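Local coordinates for protein putative transcriptional regulator, LysR family (Vibrio parahaemolyticus, PDB 3OXN) that probably binds DNA and regulates transcription as a LysR-type factor, the crystallised chain being its predicted effector-binding part, at residues 111-116 with 161-166; 95-100 with 181-186; 119-124 with 148-153; 129-134 with 187-192; 89-94 with 167-172. All coordinates share one frame; numbering follows the deposited sequence.

Contact 1: 111-116 with 161-166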
# COMPACT_ATOMS: atom_id res chain seq x y z
N ASP A 111 -20.87 22.01 6.31
CA ASP A 111 -20.83 22.79 5.10
C ASP A 111 -19.41 22.90 4.57
O ASP A 111 -19.17 22.65 3.40
CB ASP A 111 -21.41 24.19 5.26
CG ASP A 111 -21.20 25.05 4.00
OD1 ASP A 111 -21.56 24.58 2.89
OD2 ASP A 111 -20.66 26.17 4.11
N ASP A 112 -18.45 23.27 5.42
CA ASP A 112 -17.08 23.41 4.94
C ASP A 112 -16.60 22.11 4.30
O ASP A 112 -16.01 22.12 3.22
CB ASP A 112 -16.13 23.78 6.09
CG ASP A 112 -16.63 24.97 6.89
OD1 ASP A 112 -17.64 24.82 7.62
OD2 ASP A 112 -15.98 26.04 6.81
N TYR A 113 -16.87 21.00 4.98
CA TYR A 113 -16.52 19.69 4.46
C TYR A 113 -17.05 19.53 3.03
O TYR A 113 -16.30 19.23 2.09
CB TYR A 113 -17.08 18.61 5.40
CG TYR A 113 -16.63 17.20 5.12
CD1 TYR A 113 -17.47 16.30 4.49
CD2 TYR A 113 -15.37 16.76 5.51
CE1 TYR A 113 -17.06 15.01 4.24
CE2 TYR A 113 -14.95 15.48 5.26
CZ TYR A 113 -15.80 14.60 4.63
OH TYR A 113 -15.38 13.31 4.36
N LEU A 114 -18.35 19.78 2.86
CA LEU A 114 -19.04 19.60 1.59
C LEU A 114 -18.67 20.59 0.47
O LEU A 114 -19.12 20.43 -0.67
CB LEU A 114 -20.56 19.60 1.80
CG LEU A 114 -21.22 18.24 2.06
CD1 LEU A 114 -20.29 17.28 2.77
CD2 LEU A 114 -22.50 18.42 2.85
N SER A 115 -17.85 21.60 0.77
CA SER A 115 -17.47 22.60 -0.23
C SER A 115 -16.08 22.40 -0.80
O SER A 115 -15.61 23.22 -1.57
CB SER A 115 -17.49 24.01 0.37
OG SER A 115 -18.26 24.08 1.55
N HIS A 116 -15.40 21.34 -0.39
CA HIS A 116 -13.99 21.19 -0.76
C HIS A 116 -13.73 19.86 -1.47
O HIS A 116 -14.48 18.89 -1.28
CB HIS A 116 -13.10 21.30 0.49
CG HIS A 116 -12.95 22.69 1.01
ND1 HIS A 116 -11.87 23.49 0.68
CD2 HIS A 116 -13.72 23.42 1.85
CE1 HIS A 116 -11.99 24.66 1.28
NE2 HIS A 116 -13.10 24.65 2.00
N PRO A 161 -6.93 22.32 -2.56
CA PRO A 161 -7.29 22.37 -1.14
C PRO A 161 -8.05 21.11 -0.73
O PRO A 161 -9.22 21.21 -0.32
CB PRO A 161 -8.24 23.56 -1.06
CG PRO A 161 -8.51 23.99 -2.51
CD PRO A 161 -7.94 22.95 -3.41
N ILE A 162 -7.41 19.95 -0.84
CA ILE A 162 -8.14 18.72 -0.55
C ILE A 162 -8.26 18.44 0.94
O ILE A 162 -7.39 18.80 1.73
CB ILE A 162 -7.55 17.49 -1.26
CG1 ILE A 162 -6.03 17.47 -1.10
CG2 ILE A 162 -7.98 17.45 -2.72
CD1 ILE A 162 -5.41 16.15 -1.50
N ILE A 163 -9.36 17.80 1.31
CA ILE A 163 -9.53 17.22 2.63
C ILE A 163 -9.37 15.72 2.49
O ILE A 163 -10.15 15.04 1.79
CB ILE A 163 -10.92 17.54 3.20
CG1 ILE A 163 -11.08 19.05 3.42
CG2 ILE A 163 -11.15 16.79 4.50
CD1 ILE A 163 -12.52 19.48 3.46
N ILE A 164 -8.33 15.20 3.15
CA ILE A 164 -7.96 13.79 3.06
C ILE A 164 -8.68 12.96 4.12
O ILE A 164 -8.32 13.03 5.29
CB ILE A 164 -6.43 13.60 3.24
CG1 ILE A 164 -5.64 14.29 2.13
CG2 ILE A 164 -6.09 12.14 3.24
CD1 ILE A 164 -5.54 15.80 2.29
N THR A 165 -9.68 12.18 3.74
CA THR A 165 -10.32 11.28 4.71
C THR A 165 -9.51 10.01 4.88
O THR A 165 -9.00 9.47 3.90
CB THR A 165 -11.73 10.90 4.30
OG1 THR A 165 -12.55 12.08 4.23
CG2 THR A 165 -12.30 9.92 5.32
N VAL A 166 -9.40 9.51 6.10
CA VAL A 166 -8.56 8.35 6.40
C VAL A 166 -9.02 7.71 7.69
O VAL A 166 -9.58 8.40 8.55
CB VAL A 166 -7.10 8.75 6.66
CG1 VAL A 166 -6.34 8.93 5.37
CG2 VAL A 166 -7.05 10.00 7.52

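Contact 2: 95-100 with 181-186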
# COMPACT_ATOMS: atom_id res chain seq x y z
N CYS A 95 -10.08 13.27 9.34
CA CYS A 95 -9.64 14.06 8.19
C CYS A 95 -8.25 14.65 8.37
O CYS A 95 -7.82 14.94 9.49
CB CYS A 95 -10.62 15.19 7.92
SG CYS A 95 -12.18 14.52 7.42
N LEU A 96 -7.55 14.84 7.25
CA LEU A 96 -6.21 15.39 7.25
C LEU A 96 -6.18 16.59 6.33
O LEU A 96 -6.55 16.47 5.16
CB LEU A 96 -5.22 14.33 6.76
CG LEU A 96 -4.29 13.55 7.70
CD1 LEU A 96 -4.74 13.54 9.15
CD2 LEU A 96 -4.06 12.13 7.18
N LEU A 97 -5.75 17.74 6.83
CA LEU A 97 -5.60 18.93 5.97
C LEU A 97 -4.17 19.42 5.93
O LEU A 97 -3.44 19.25 6.89
CB LEU A 97 -6.49 20.08 6.45
CG LEU A 97 -7.94 19.74 6.74
CD1 LEU A 97 -8.68 21.02 6.90
CD2 LEU A 97 -8.48 18.95 5.59
N SER A 98 -3.77 20.05 4.84
CA SER A 98 -2.47 20.71 4.76
C SER A 98 -2.46 21.87 5.74
O SER A 98 -3.50 22.46 6.01
CB SER A 98 -2.22 21.23 3.34
OG SER A 98 -1.07 22.06 3.29
N LYS A 99 -1.29 22.18 6.28
CA LYS A 99 -1.21 23.22 7.30
C LYS A 99 -1.58 24.57 6.70
O LYS A 99 -1.95 25.49 7.43
CB LYS A 99 0.18 23.25 7.93
CG LYS A 99 0.15 23.17 9.45
CD LYS A 99 -0.91 24.13 10.03
CE LYS A 99 -0.83 24.22 11.57
NZ LYS A 99 -1.91 25.08 12.19
N GLN A 100 -1.50 24.67 5.38
CA GLN A 100 -1.90 25.89 4.66
C GLN A 100 -3.23 25.68 3.94
O GLN A 100 -3.49 26.29 2.91
CB GLN A 100 -0.84 26.32 3.63
CG GLN A 100 0.57 26.45 4.19
CD GLN A 100 1.35 25.17 4.06
OE1 GLN A 100 1.65 24.73 2.95
NE2 GLN A 100 1.69 24.55 5.19
N VAL A 181 -2.81 18.79 9.44
CA VAL A 181 -3.71 18.75 10.59
C VAL A 181 -4.90 17.77 10.48
O VAL A 181 -5.28 17.34 9.39
CB VAL A 181 -4.18 20.17 11.10
CG1 VAL A 181 -3.01 20.99 11.62
CG2 VAL A 181 -4.98 20.93 10.05
N VAL A 182 -5.47 17.46 11.65
CA VAL A 182 -6.49 16.43 11.82
C VAL A 182 -7.78 17.03 12.30
O VAL A 182 -7.86 17.45 13.44
CB VAL A 182 -6.04 15.45 12.89
CG1 VAL A 182 -7.00 14.27 12.98
CG2 VAL A 182 -4.62 14.99 12.62
N LYS A 183 -8.80 17.07 11.44
CA LYS A 183 -10.11 17.57 11.84
C LYS A 183 -11.11 16.41 11.93
O LYS A 183 -11.11 15.54 11.08
CB LYS A 183 -10.59 18.63 10.85
CG LYS A 183 -9.59 19.77 10.66
CD LYS A 183 -9.92 20.94 11.56
CE LYS A 183 -8.65 21.66 12.05
NZ LYS A 183 -7.94 20.90 13.14
N PRO A 184 -11.96 16.39 12.97
CA PRO A 184 -13.00 15.35 13.02
C PRO A 184 -13.96 15.41 11.82
O PRO A 184 -14.04 16.43 11.12
CB PRO A 184 -13.77 15.69 14.30
CG PRO A 184 -12.80 16.44 15.14
CD PRO A 184 -11.90 17.19 14.20
N LEU A 185 -14.67 14.32 11.57
CA LEU A 185 -15.71 14.30 10.56
C LEU A 185 -16.85 15.16 11.05
O LEU A 185 -17.38 14.91 12.13
CB LEU A 185 -16.23 12.88 10.38
CG LEU A 185 -15.35 11.90 9.62
CD1 LEU A 185 -16.00 10.54 9.69
CD2 LEU A 185 -15.16 12.38 8.19
N PRO A 186 -17.26 16.16 10.25
CA PRO A 186 -18.29 17.12 10.64
C PRO A 186 -19.66 16.47 10.64
O PRO A 186 -20.64 17.16 10.37
CB PRO A 186 -18.25 18.17 9.53
CG PRO A 186 -17.11 17.81 8.66
CD PRO A 186 -16.88 16.36 8.85

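Contact 3: 119-124 with 148-153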
# COMPACT_ATOMS: atom_id res chain seq x y z
N ALA A 119 -10.01 13.88 -0.90
CA ALA A 119 -9.11 12.78 -1.24
C ALA A 119 -9.28 11.64 -0.24
O ALA A 119 -9.02 11.81 0.95
CB ALA A 119 -7.67 13.26 -1.25
N MSE A 120 -9.74 10.48 -0.70
CA MSE A 120 -10.07 9.39 0.22
C MSE A 120 -9.02 8.31 0.28
O MSE A 120 -8.89 7.51 -0.64
CB MSE A 120 -11.40 8.77 -0.15
CG MSE A 120 -11.78 7.66 0.79
SE MSE A 120 -13.69 7.24 0.69
CE MSE A 120 -14.44 9.05 0.66
N ILE A 121 -8.29 8.25 1.38
CA ILE A 121 -7.15 7.35 1.46
C ILE A 121 -7.44 6.13 2.33
O ILE A 121 -8.18 6.23 3.30
CB ILE A 121 -5.92 8.11 1.98
CG1 ILE A 121 -5.33 8.93 0.84
CG2 ILE A 121 -4.89 7.15 2.56
CD1 ILE A 121 -5.17 8.11 -0.42
N ALA A 122 -6.91 4.97 1.93
CA ALA A 122 -6.82 3.76 2.76
C ALA A 122 -8.14 3.23 3.32
O ALA A 122 -8.14 2.42 4.25
CB ALA A 122 -5.82 3.96 3.88
N ILE A 123 -9.24 3.71 2.76
CA ILE A 123 -10.58 3.36 3.19
C ILE A 123 -11.11 2.26 2.30
O ILE A 123 -11.14 2.42 1.08
CB ILE A 123 -11.52 4.55 2.98
CG1 ILE A 123 -11.17 5.70 3.95
CG2 ILE A 123 -12.97 4.12 3.09
CD1 ILE A 123 -11.55 5.46 5.41
N SER A 124 -11.54 1.15 2.88
CA SER A 124 -12.13 0.10 2.06
C SER A 124 -13.48 0.53 1.45
O SER A 124 -14.17 1.37 2.00
CB SER A 124 -12.32 -1.15 2.89
OG SER A 124 -13.15 -0.88 3.99
N TYR A 148 -4.88 4.36 -2.02
CA TYR A 148 -4.78 3.31 -1.02
C TYR A 148 -3.48 3.37 -0.23
O TYR A 148 -3.48 3.07 0.97
CB TYR A 148 -4.96 1.93 -1.65
CG TYR A 148 -6.37 1.37 -1.50
CD1 TYR A 148 -6.81 0.87 -0.27
CD2 TYR A 148 -7.25 1.34 -2.58
CE1 TYR A 148 -8.09 0.35 -0.12
CE2 TYR A 148 -8.53 0.81 -2.44
CZ TYR A 148 -8.94 0.32 -1.21
OH TYR A 148 -10.21 -0.21 -1.08
N HIS A 149 -2.39 3.74 -0.89
CA HIS A 149 -1.24 4.28 -0.17
C HIS A 149 -1.55 5.76 -0.14
O HIS A 149 -2.22 6.26 -1.05
CB HIS A 149 0.07 4.01 -0.90
CG HIS A 149 0.29 2.57 -1.25
ND1 HIS A 149 0.33 1.57 -0.31
CD2 HIS A 149 0.47 1.97 -2.46
CE1 HIS A 149 0.52 0.40 -0.92
NE2 HIS A 149 0.62 0.62 -2.22
N LEU A 150 -1.12 6.46 0.89
CA LEU A 150 -1.41 7.89 0.96
C LEU A 150 -0.37 8.81 0.33
O LEU A 150 -0.61 10.01 0.21
CB LEU A 150 -1.74 8.35 2.38
CG LEU A 150 -0.84 8.12 3.61
CD1 LEU A 150 0.62 7.72 3.31
CD2 LEU A 150 -0.91 9.39 4.44
N GLU A 151 0.78 8.28 -0.08
CA GLU A 151 1.76 9.13 -0.76
C GLU A 151 1.21 9.75 -2.05
O GLU A 151 1.88 10.56 -2.69
CB GLU A 151 3.07 8.39 -1.04
CG GLU A 151 2.98 6.89 -0.86
CD GLU A 151 3.77 6.38 0.36
OE1 GLU A 151 4.97 6.74 0.49
OE2 GLU A 151 3.18 5.61 1.15
N ALA A 152 -0.01 9.38 -2.42
CA ALA A 152 -0.66 9.96 -3.59
C ALA A 152 -1.41 11.23 -3.21
O ALA A 152 -1.30 12.25 -3.89
CB ALA A 152 -1.61 8.95 -4.26
N ALA A 153 -2.18 11.18 -2.13
CA ALA A 153 -2.82 12.38 -1.61
C ALA A 153 -1.75 13.37 -1.18
O ALA A 153 -1.83 14.55 -1.51
CB ALA A 153 -3.76 12.05 -0.47

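Contact 4: 129-134 with 187-192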
# COMPACT_ATOMS: atom_id res chain seq x y z
N ALA A 129 -18.74 2.78 1.67
CA ALA A 129 -20.18 2.67 1.61
C ALA A 129 -20.78 3.16 2.92
O ALA A 129 -21.83 3.79 2.94
CB ALA A 129 -20.59 1.23 1.32
N LEU A 130 -20.10 2.87 4.03
CA LEU A 130 -20.54 3.32 5.34
C LEU A 130 -20.66 4.85 5.43
O LEU A 130 -21.62 5.38 5.98
CB LEU A 130 -19.61 2.80 6.44
CG LEU A 130 -20.03 1.54 7.19
CD1 LEU A 130 -20.68 0.54 6.26
CD2 LEU A 130 -18.82 0.93 7.87
N ILE A 131 -19.66 5.55 4.90
CA ILE A 131 -19.63 7.00 4.98
C ILE A 131 -20.58 7.62 3.96
O ILE A 131 -21.16 8.68 4.19
CB ILE A 131 -18.23 7.52 4.71
CG1 ILE A 131 -17.21 6.76 5.55
CG2 ILE A 131 -18.15 9.00 4.99
CD1 ILE A 131 -15.79 7.22 5.32
N GLU A 132 -20.72 6.95 2.83
CA GLU A 132 -21.60 7.41 1.78
C GLU A 132 -23.01 7.36 2.33
O GLU A 132 -23.84 8.23 2.04
CB GLU A 132 -21.46 6.50 0.57
CG GLU A 132 -21.13 7.25 -0.70
CD GLU A 132 -19.69 7.73 -0.73
OE1 GLU A 132 -19.02 7.53 -1.77
OE2 GLU A 132 -19.23 8.29 0.28
N GLN A 133 -23.26 6.35 3.16
CA GLN A 133 -24.57 6.13 3.75
C GLN A 133 -24.86 7.06 4.93
O GLN A 133 -26.01 7.25 5.33
CB GLN A 133 -24.69 4.67 4.17
CG GLN A 133 -26.06 4.27 4.62
CD GLN A 133 -27.16 4.91 3.79
OE1 GLN A 133 -28.17 5.36 4.34
NE2 GLN A 133 -26.98 4.95 2.46
N ALA A 134 -23.79 7.65 5.47
CA ALA A 134 -23.89 8.58 6.59
C ALA A 134 -24.09 9.97 6.03
O ALA A 134 -24.70 10.84 6.66
CB ALA A 134 -22.64 8.53 7.42
N PHE A 187 -19.71 15.17 10.90
CA PHE A 187 -20.99 14.49 11.03
C PHE A 187 -20.91 13.29 11.96
O PHE A 187 -19.83 12.89 12.40
CB PHE A 187 -21.56 14.09 9.66
CG PHE A 187 -20.63 13.26 8.82
CD1 PHE A 187 -20.61 11.88 8.94
CD2 PHE A 187 -19.80 13.86 7.88
CE1 PHE A 187 -19.76 11.11 8.13
CE2 PHE A 187 -18.95 13.10 7.07
CZ PHE A 187 -18.93 11.73 7.20
N GLN A 188 -22.07 12.73 12.27
CA GLN A 188 -22.14 11.58 13.13
C GLN A 188 -21.76 10.39 12.29
O GLN A 188 -22.39 10.13 11.26
CB GLN A 188 -23.54 11.38 13.71
CG GLN A 188 -23.59 10.41 14.89
CD GLN A 188 -24.86 9.56 14.91
OE1 GLN A 188 -25.93 10.00 14.49
NE2 GLN A 188 -24.73 8.32 15.39
N PHE A 189 -20.73 9.68 12.72
CA PHE A 189 -20.25 8.49 12.03
C PHE A 189 -19.76 7.54 13.10
O PHE A 189 -18.93 7.89 13.93
CB PHE A 189 -19.12 8.83 11.06
CG PHE A 189 -18.61 7.66 10.28
CD1 PHE A 189 -19.32 7.17 9.19
CD2 PHE A 189 -17.42 7.04 10.64
CE1 PHE A 189 -18.86 6.08 8.49
CE2 PHE A 189 -16.95 5.95 9.94
CZ PHE A 189 -17.68 5.47 8.85
N THR A 190 -20.29 6.32 13.07
CA THR A 190 -20.07 5.37 14.15
C THR A 190 -18.99 4.35 13.77
O THR A 190 -19.17 3.57 12.84
CB THR A 190 -21.39 4.67 14.54
OG1 THR A 190 -22.45 5.65 14.63
CG2 THR A 190 -21.25 3.95 15.88
N PRO A 191 -17.86 4.38 14.48
CA PRO A 191 -16.75 3.45 14.24
C PRO A 191 -17.20 2.05 13.78
O PRO A 191 -18.09 1.44 14.39
CB PRO A 191 -16.07 3.37 15.61
CG PRO A 191 -16.26 4.73 16.18
CD PRO A 191 -17.59 5.25 15.64
N PHE A 192 -16.59 1.58 12.69
CA PHE A 192 -16.73 0.21 12.25
C PHE A 192 -15.70 -0.59 13.01
O PHE A 192 -14.88 -0.00 13.70
CB PHE A 192 -16.50 0.07 10.74
CG PHE A 192 -15.21 0.68 10.22
CD1 PHE A 192 -14.04 -0.06 10.15
CD2 PHE A 192 -15.18 1.97 9.73
CE1 PHE A 192 -12.85 0.49 9.63
CE2 PHE A 192 -13.99 2.53 9.21
CZ PHE A 192 -12.83 1.78 9.16

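Contact 5: 89-94 with 167-172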
# COMPACT_ATOMS: atom_id res chain seq x y z
N GLY A 89 -10.85 -4.56 17.08
CA GLY A 89 -11.08 -3.22 17.58
C GLY A 89 -11.82 -2.29 16.64
O GLY A 89 -12.24 -2.67 15.56
N ARG A 90 -11.93 -1.03 17.02
CA ARG A 90 -12.94 -0.16 16.45
C ARG A 90 -12.35 0.98 15.65
O ARG A 90 -12.20 2.08 16.18
CB ARG A 90 -13.81 0.40 17.58
CG ARG A 90 -15.29 0.47 17.25
CD ARG A 90 -16.11 -0.23 18.32
NE ARG A 90 -17.48 -0.43 17.87
CZ ARG A 90 -18.43 0.49 17.98
NH1 ARG A 90 -18.15 1.68 18.52
NH2 ARG A 90 -19.66 0.23 17.54
N VAL A 91 -12.05 0.75 14.38
CA VAL A 91 -11.55 1.82 13.53
C VAL A 91 -12.57 2.94 13.32
O VAL A 91 -13.73 2.68 12.99
CB VAL A 91 -11.17 1.31 12.15
CG1 VAL A 91 -10.20 2.28 11.48
CG2 VAL A 91 -10.56 -0.07 12.25
N GLY A 92 -12.13 4.17 13.50
CA GLY A 92 -12.94 5.33 13.18
C GLY A 92 -12.28 6.14 12.08
O GLY A 92 -11.11 5.91 11.77
N VAL A 93 -13.02 7.08 11.50
CA VAL A 93 -12.51 7.88 10.37
C VAL A 93 -12.20 9.34 10.73
O VAL A 93 -12.93 9.97 11.50
CB VAL A 93 -13.42 7.77 9.12
CG1 VAL A 93 -13.42 9.06 8.33
CG2 VAL A 93 -12.96 6.63 8.26
N LEU A 94 -11.12 9.89 10.18
CA LEU A 94 -10.66 11.21 10.55
C LEU A 94 -10.17 11.95 9.29
O LEU A 94 -9.89 11.32 8.28
CB LEU A 94 -9.53 11.07 11.56
CG LEU A 94 -9.63 11.82 12.90
CD1 LEU A 94 -11.01 11.66 13.54
CD2 LEU A 94 -8.54 11.34 13.85
N PRO A 167 -8.77 6.40 7.84
CA PRO A 167 -8.99 5.74 9.14
C PRO A 167 -8.26 6.53 10.24
O PRO A 167 -7.10 6.89 10.03
CB PRO A 167 -8.35 4.36 8.96
CG PRO A 167 -8.34 4.13 7.52
CD PRO A 167 -8.16 5.48 6.87
N ALA A 168 -8.93 6.77 11.37
CA ALA A 168 -8.42 7.63 12.44
C ALA A 168 -6.93 7.48 12.77
O ALA A 168 -6.19 8.47 12.76
CB ALA A 168 -9.24 7.43 13.69
N ASP A 169 -6.51 6.25 13.06
CA ASP A 169 -5.18 5.97 13.61
C ASP A 169 -4.10 6.38 12.63
O ASP A 169 -2.99 6.74 13.03
CB ASP A 169 -5.00 4.48 13.94
CG ASP A 169 -6.27 3.83 14.48
OD1 ASP A 169 -6.15 3.05 15.45
OD2 ASP A 169 -7.38 4.08 13.94
N LEU A 170 -4.43 6.30 11.35
CA LEU A 170 -3.50 6.64 10.29
C LEU A 170 -3.32 8.14 10.21
O LEU A 170 -2.20 8.63 10.09
CB LEU A 170 -3.98 6.11 8.95
CG LEU A 170 -2.99 6.45 7.84
CD1 LEU A 170 -1.60 6.00 8.25
CD2 LEU A 170 -3.39 5.82 6.54
N ALA A 171 -4.43 8.87 10.26
CA ALA A 171 -4.41 10.31 10.39
C ALA A 171 -3.37 10.75 11.43
O ALA A 171 -2.44 11.49 11.10
CB ALA A 171 -5.79 10.82 10.78
N TYR A 172 -3.50 10.28 12.67
CA TYR A 172 -2.58 10.68 13.74
C TYR A 172 -1.13 10.32 13.42
O TYR A 172 -0.20 11.05 13.76
CB TYR A 172 -2.99 10.03 15.06
CG TYR A 172 -4.30 10.53 15.63
CD1 TYR A 172 -4.52 11.89 15.84
CD2 TYR A 172 -5.31 9.64 15.99
CE1 TYR A 172 -5.71 12.34 16.37
CE2 TYR A 172 -6.50 10.09 16.53
CZ TYR A 172 -6.70 11.44 16.72
OH TYR A 172 -7.90 11.89 17.25

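Contact 1: 111-116 with 161-166
Tyr113 and Thr165 make the one hydrogen bond between segment 111-116, which carries the end of a short helix, and strand 163-166. The phenol OH lies 3.1 Å from Thr165 OG1, and either hydroxyl could be the donor. The threonine oxygen sits at the ring edge, near the ring plane, and the two side chains cross at about a right angle. Tyr113 has CG anti to the backbone N (chi1 -171°), and the end of its side chain comes nearer the strand than its base does; Thr165 and Ile163, two residues apart, both turn their CB atoms to the helix.

Apolar contact is shared out by Ile163, whose two branches serve different partners. Its CG2 comes obliquely to Tyr113, 4.1 Å from ring atom CE2. Its CD1 reaches the base of the His116 side chain instead, 3.5 Å from His116 CB.

Polar groups gather around residues 115-116. Pro161 O stands at the edge of the imidazole, near its plane and 3.6 Å from His116 ND1, a proximity rather than a bond; that carbonyl is weakly bonded to His101 NE2. Within segment 111-116, Ser115 OG donates to Asp111 O, a bond modelled so short that its detail is uncertain.

The contact joins helix 110-114 to the sheet containing strands 163-167 and 117-120 in the LysR substrate-binding domain. His118 meets the Tyr113 ring edge to face, Cys95 of strand 93-98 and Pro186 also pack on Tyr113, and the backbone of Ile163 and Thr165 pairs with strand 117-120.

Contact 2: 95-100 with 181-186
Cys95 and Lys183 open an antiparallel ladder between strands 95-98 and 181-183, each giving its N-H to the other's carbonyl. Cys95 N lies 3.0 Å from Lys183 O, and the return bond, Lys183 N to Cys95 O, has the same length. Two residues on, Leu97 N donates to Val181 O at 2.6 Å, so Leu97 and Val181 form the second hydrogen-bonded pair. Between these lies the non-hydrogen-bonded pair of Leu96 and Val182, where CA-H...O contacts fill in: Val182 CA approaches Cys95 O at 3.1 Å, and Leu96 CA comes close to Val181 O.

The apolar contacts divide between the two faces of the sheet. On the face of Leu96 and Val182 the side chains run side by side in the same direction, Leu96 CD1 touching Val182 CG2 at 3.8 Å. On the face of Cys95 and Leu97, Val181 CG2 meets Leu97 CB, while the other Val181 branch, CG1, lies 3.9 Å from Lys99 CE. The amino group of that lysine, NZ, is hydrogen-bonded to Asn105 OD1. Farther along the chain, Cys95 SG reaches Leu185 CD2 at 3.7 Å.

Strand 180-183 is an outermost strand of its five-stranded sheet, and strand 93-98 separates it from strand 163-167. Helix 168-177 packs on the face of Leu96 and Val182, whereas Tyr113 of helix 110-114 touches Cys95 from the other side.

Contact 3: 119-124 with 148-153
Ala119 meets Ala153 methyl to methyl, its CB 4.2 Å from Ala153 CB, where strand 119-120 faces the weakly bonded helix that begins near residue 151. Ile121 then carries most of the apolar contact, and its branches spread over Ala153, Leu150 and the backbone at His149. CG1, set anti to the carbonyl carbon (chi1 -78°), lies 3.7 Å from Ala153 CB; CG2 packs on Leu150 CB at 3.4 Å, the two side chains crossing at about a right angle; CD1 reaches the backbone, 3.5 Å from His149 O.

The topology here is a parallel beta-alpha-beta crossover. Strands 117-120 and 163-167 are parallel neighbours in one sheet of the LysR substrate-binding domain, strand 142-146 flanks 117-120 on its other edge, and helix 151-156 bridges strands 142-146 and 163-167. The entry to that helix also faces the second subunit, where His149 meets His149 of the other copy and Tyr148 packs on Phe52 of that copy.

Ala122, beyond the strand, has a left-handed backbone (phi 56°), and its CB rests 3.8 Å from Tyr148 O. Farther on, the phenol of Tyr148 lies obliquely beside the backbone, with its OH 3.5 Å from Ile123 O. That hydroxyl and that carbonyl each make a weak hydrogen bond to Arg146 NH2. Ser124, whose CA lies 3.7 Å from Tyr148 OH, occupies the N-cap position of helix 125-134 and uses OG to cap Val127 N weakly.

Contact 4: 129-134 with 187-192
Phe189 overlaps Ile131 of helix 129-134, whose CG1 approaches the ring obliquely. In the phenylalanine CG is anti to the backbone N (chi1 -178°), and its CB already points from the irregular chain 187-192 toward the helix. CE1 is the atom most engaged: it lies 3.4 Å from Ile131 CG1 and also nears Leu130 CB at 3.9 Å, with the backbone carbon of Leu130 in the ring plane, at its edge. Ala134 CB comes to the edge of the same ring, near its plane and 4.0 Å from Phe189 CD1.

Phe187 takes the other branch of Ile131. The CG2 methyl sits at the ring edge, 3.6 Å from Phe187 CZ, and the side chains cross at about a right angle. Ala134 CB touches both rings, since it also approaches Phe187 CE1 at 3.9 Å, obliquely to that ring. Farther along, Leu130 CD2 meets Phe192 at the base of its side chain, 3.8 Å from CB, and these two side chains cross obliquely.

The side-chain contacts are apolar, three phenylalanines of the loop meeting two branched aliphatic residues and an alanine of the helix.

In the fold, residues 187-192 carry the chain from strand 180-183 of one sheet to strand 194-199 of the other. Helix 125-134 packs beside this connection, and Val93 of strand 93-98 touches both Ile131 and Phe189.

Contact 5: 89-94 with 167-172
Leu94 is the apolar centre, set against the first turns of helix 168-172. Its CB lies 3.7 Å from Ala168 CA and 3.8 Å from Ala171 CB, where the helix presents two alanines to the strand. Beyond them its CD2 methyl reaches over a face of the Tyr172 ring, 3.8 Å from the ring centroid and 30° off the normal, a CH-pi contact. The methyl stands toward the hydroxyl end of the phenol, CZ being the ring atom nearest to it.

Farther back along the chain, Val91 lies side by side with Pro167, its CG1 3.8 Å from Pro167 CB. That same methyl is 4.2 Å from Asp169 OD2, where apolar packing gives way to charge; Asp169 OD1 has a long, weak ion pair with Arg226.

The polar edge is a single backbone bond. Ala168 N donates to Gly92 O, though the modelled 2.4 Å is too short to be taken literally at this resolution. Pro167 is the N-cap residue, and its own carbonyl accepts from Leu170 N at 3.0 Å.

Segment 89-94 runs from strand 83-89 of one sheet to strand 93-98 of the other, as a crossover between lobes does in periplasmic-binding-protein folds. Chemically, an N-H of the first helical turn is paired with a carbonyl of that crossover, and the positive end of the helix dipole would be expected to polarise Gly92 O.

Overall arrangement
Four of the five contacts use one five-stranded sheet, ordered 142-146, 117-120, 163-167, 93-98, 180-183. Contact 2 lies at its outer edge, contact 1 about 8 Å away between centres, and contact 3 about 14 Å from both. Strand 93-98 serves contacts 2 and 5. Along the chain, contact 3 nests inside contact 1, which nests inside contacts 2 and 5; contact 4 crosses all the others. Segments 89-94 and 187-192 link this sheet to the other one, and contacts 4 and 5, about 13 Å apart, touch there through Phe192 and Val91. This two-lobed layout matches LysR effector-binding domains, whose ligand cleft typically lies between the lobes.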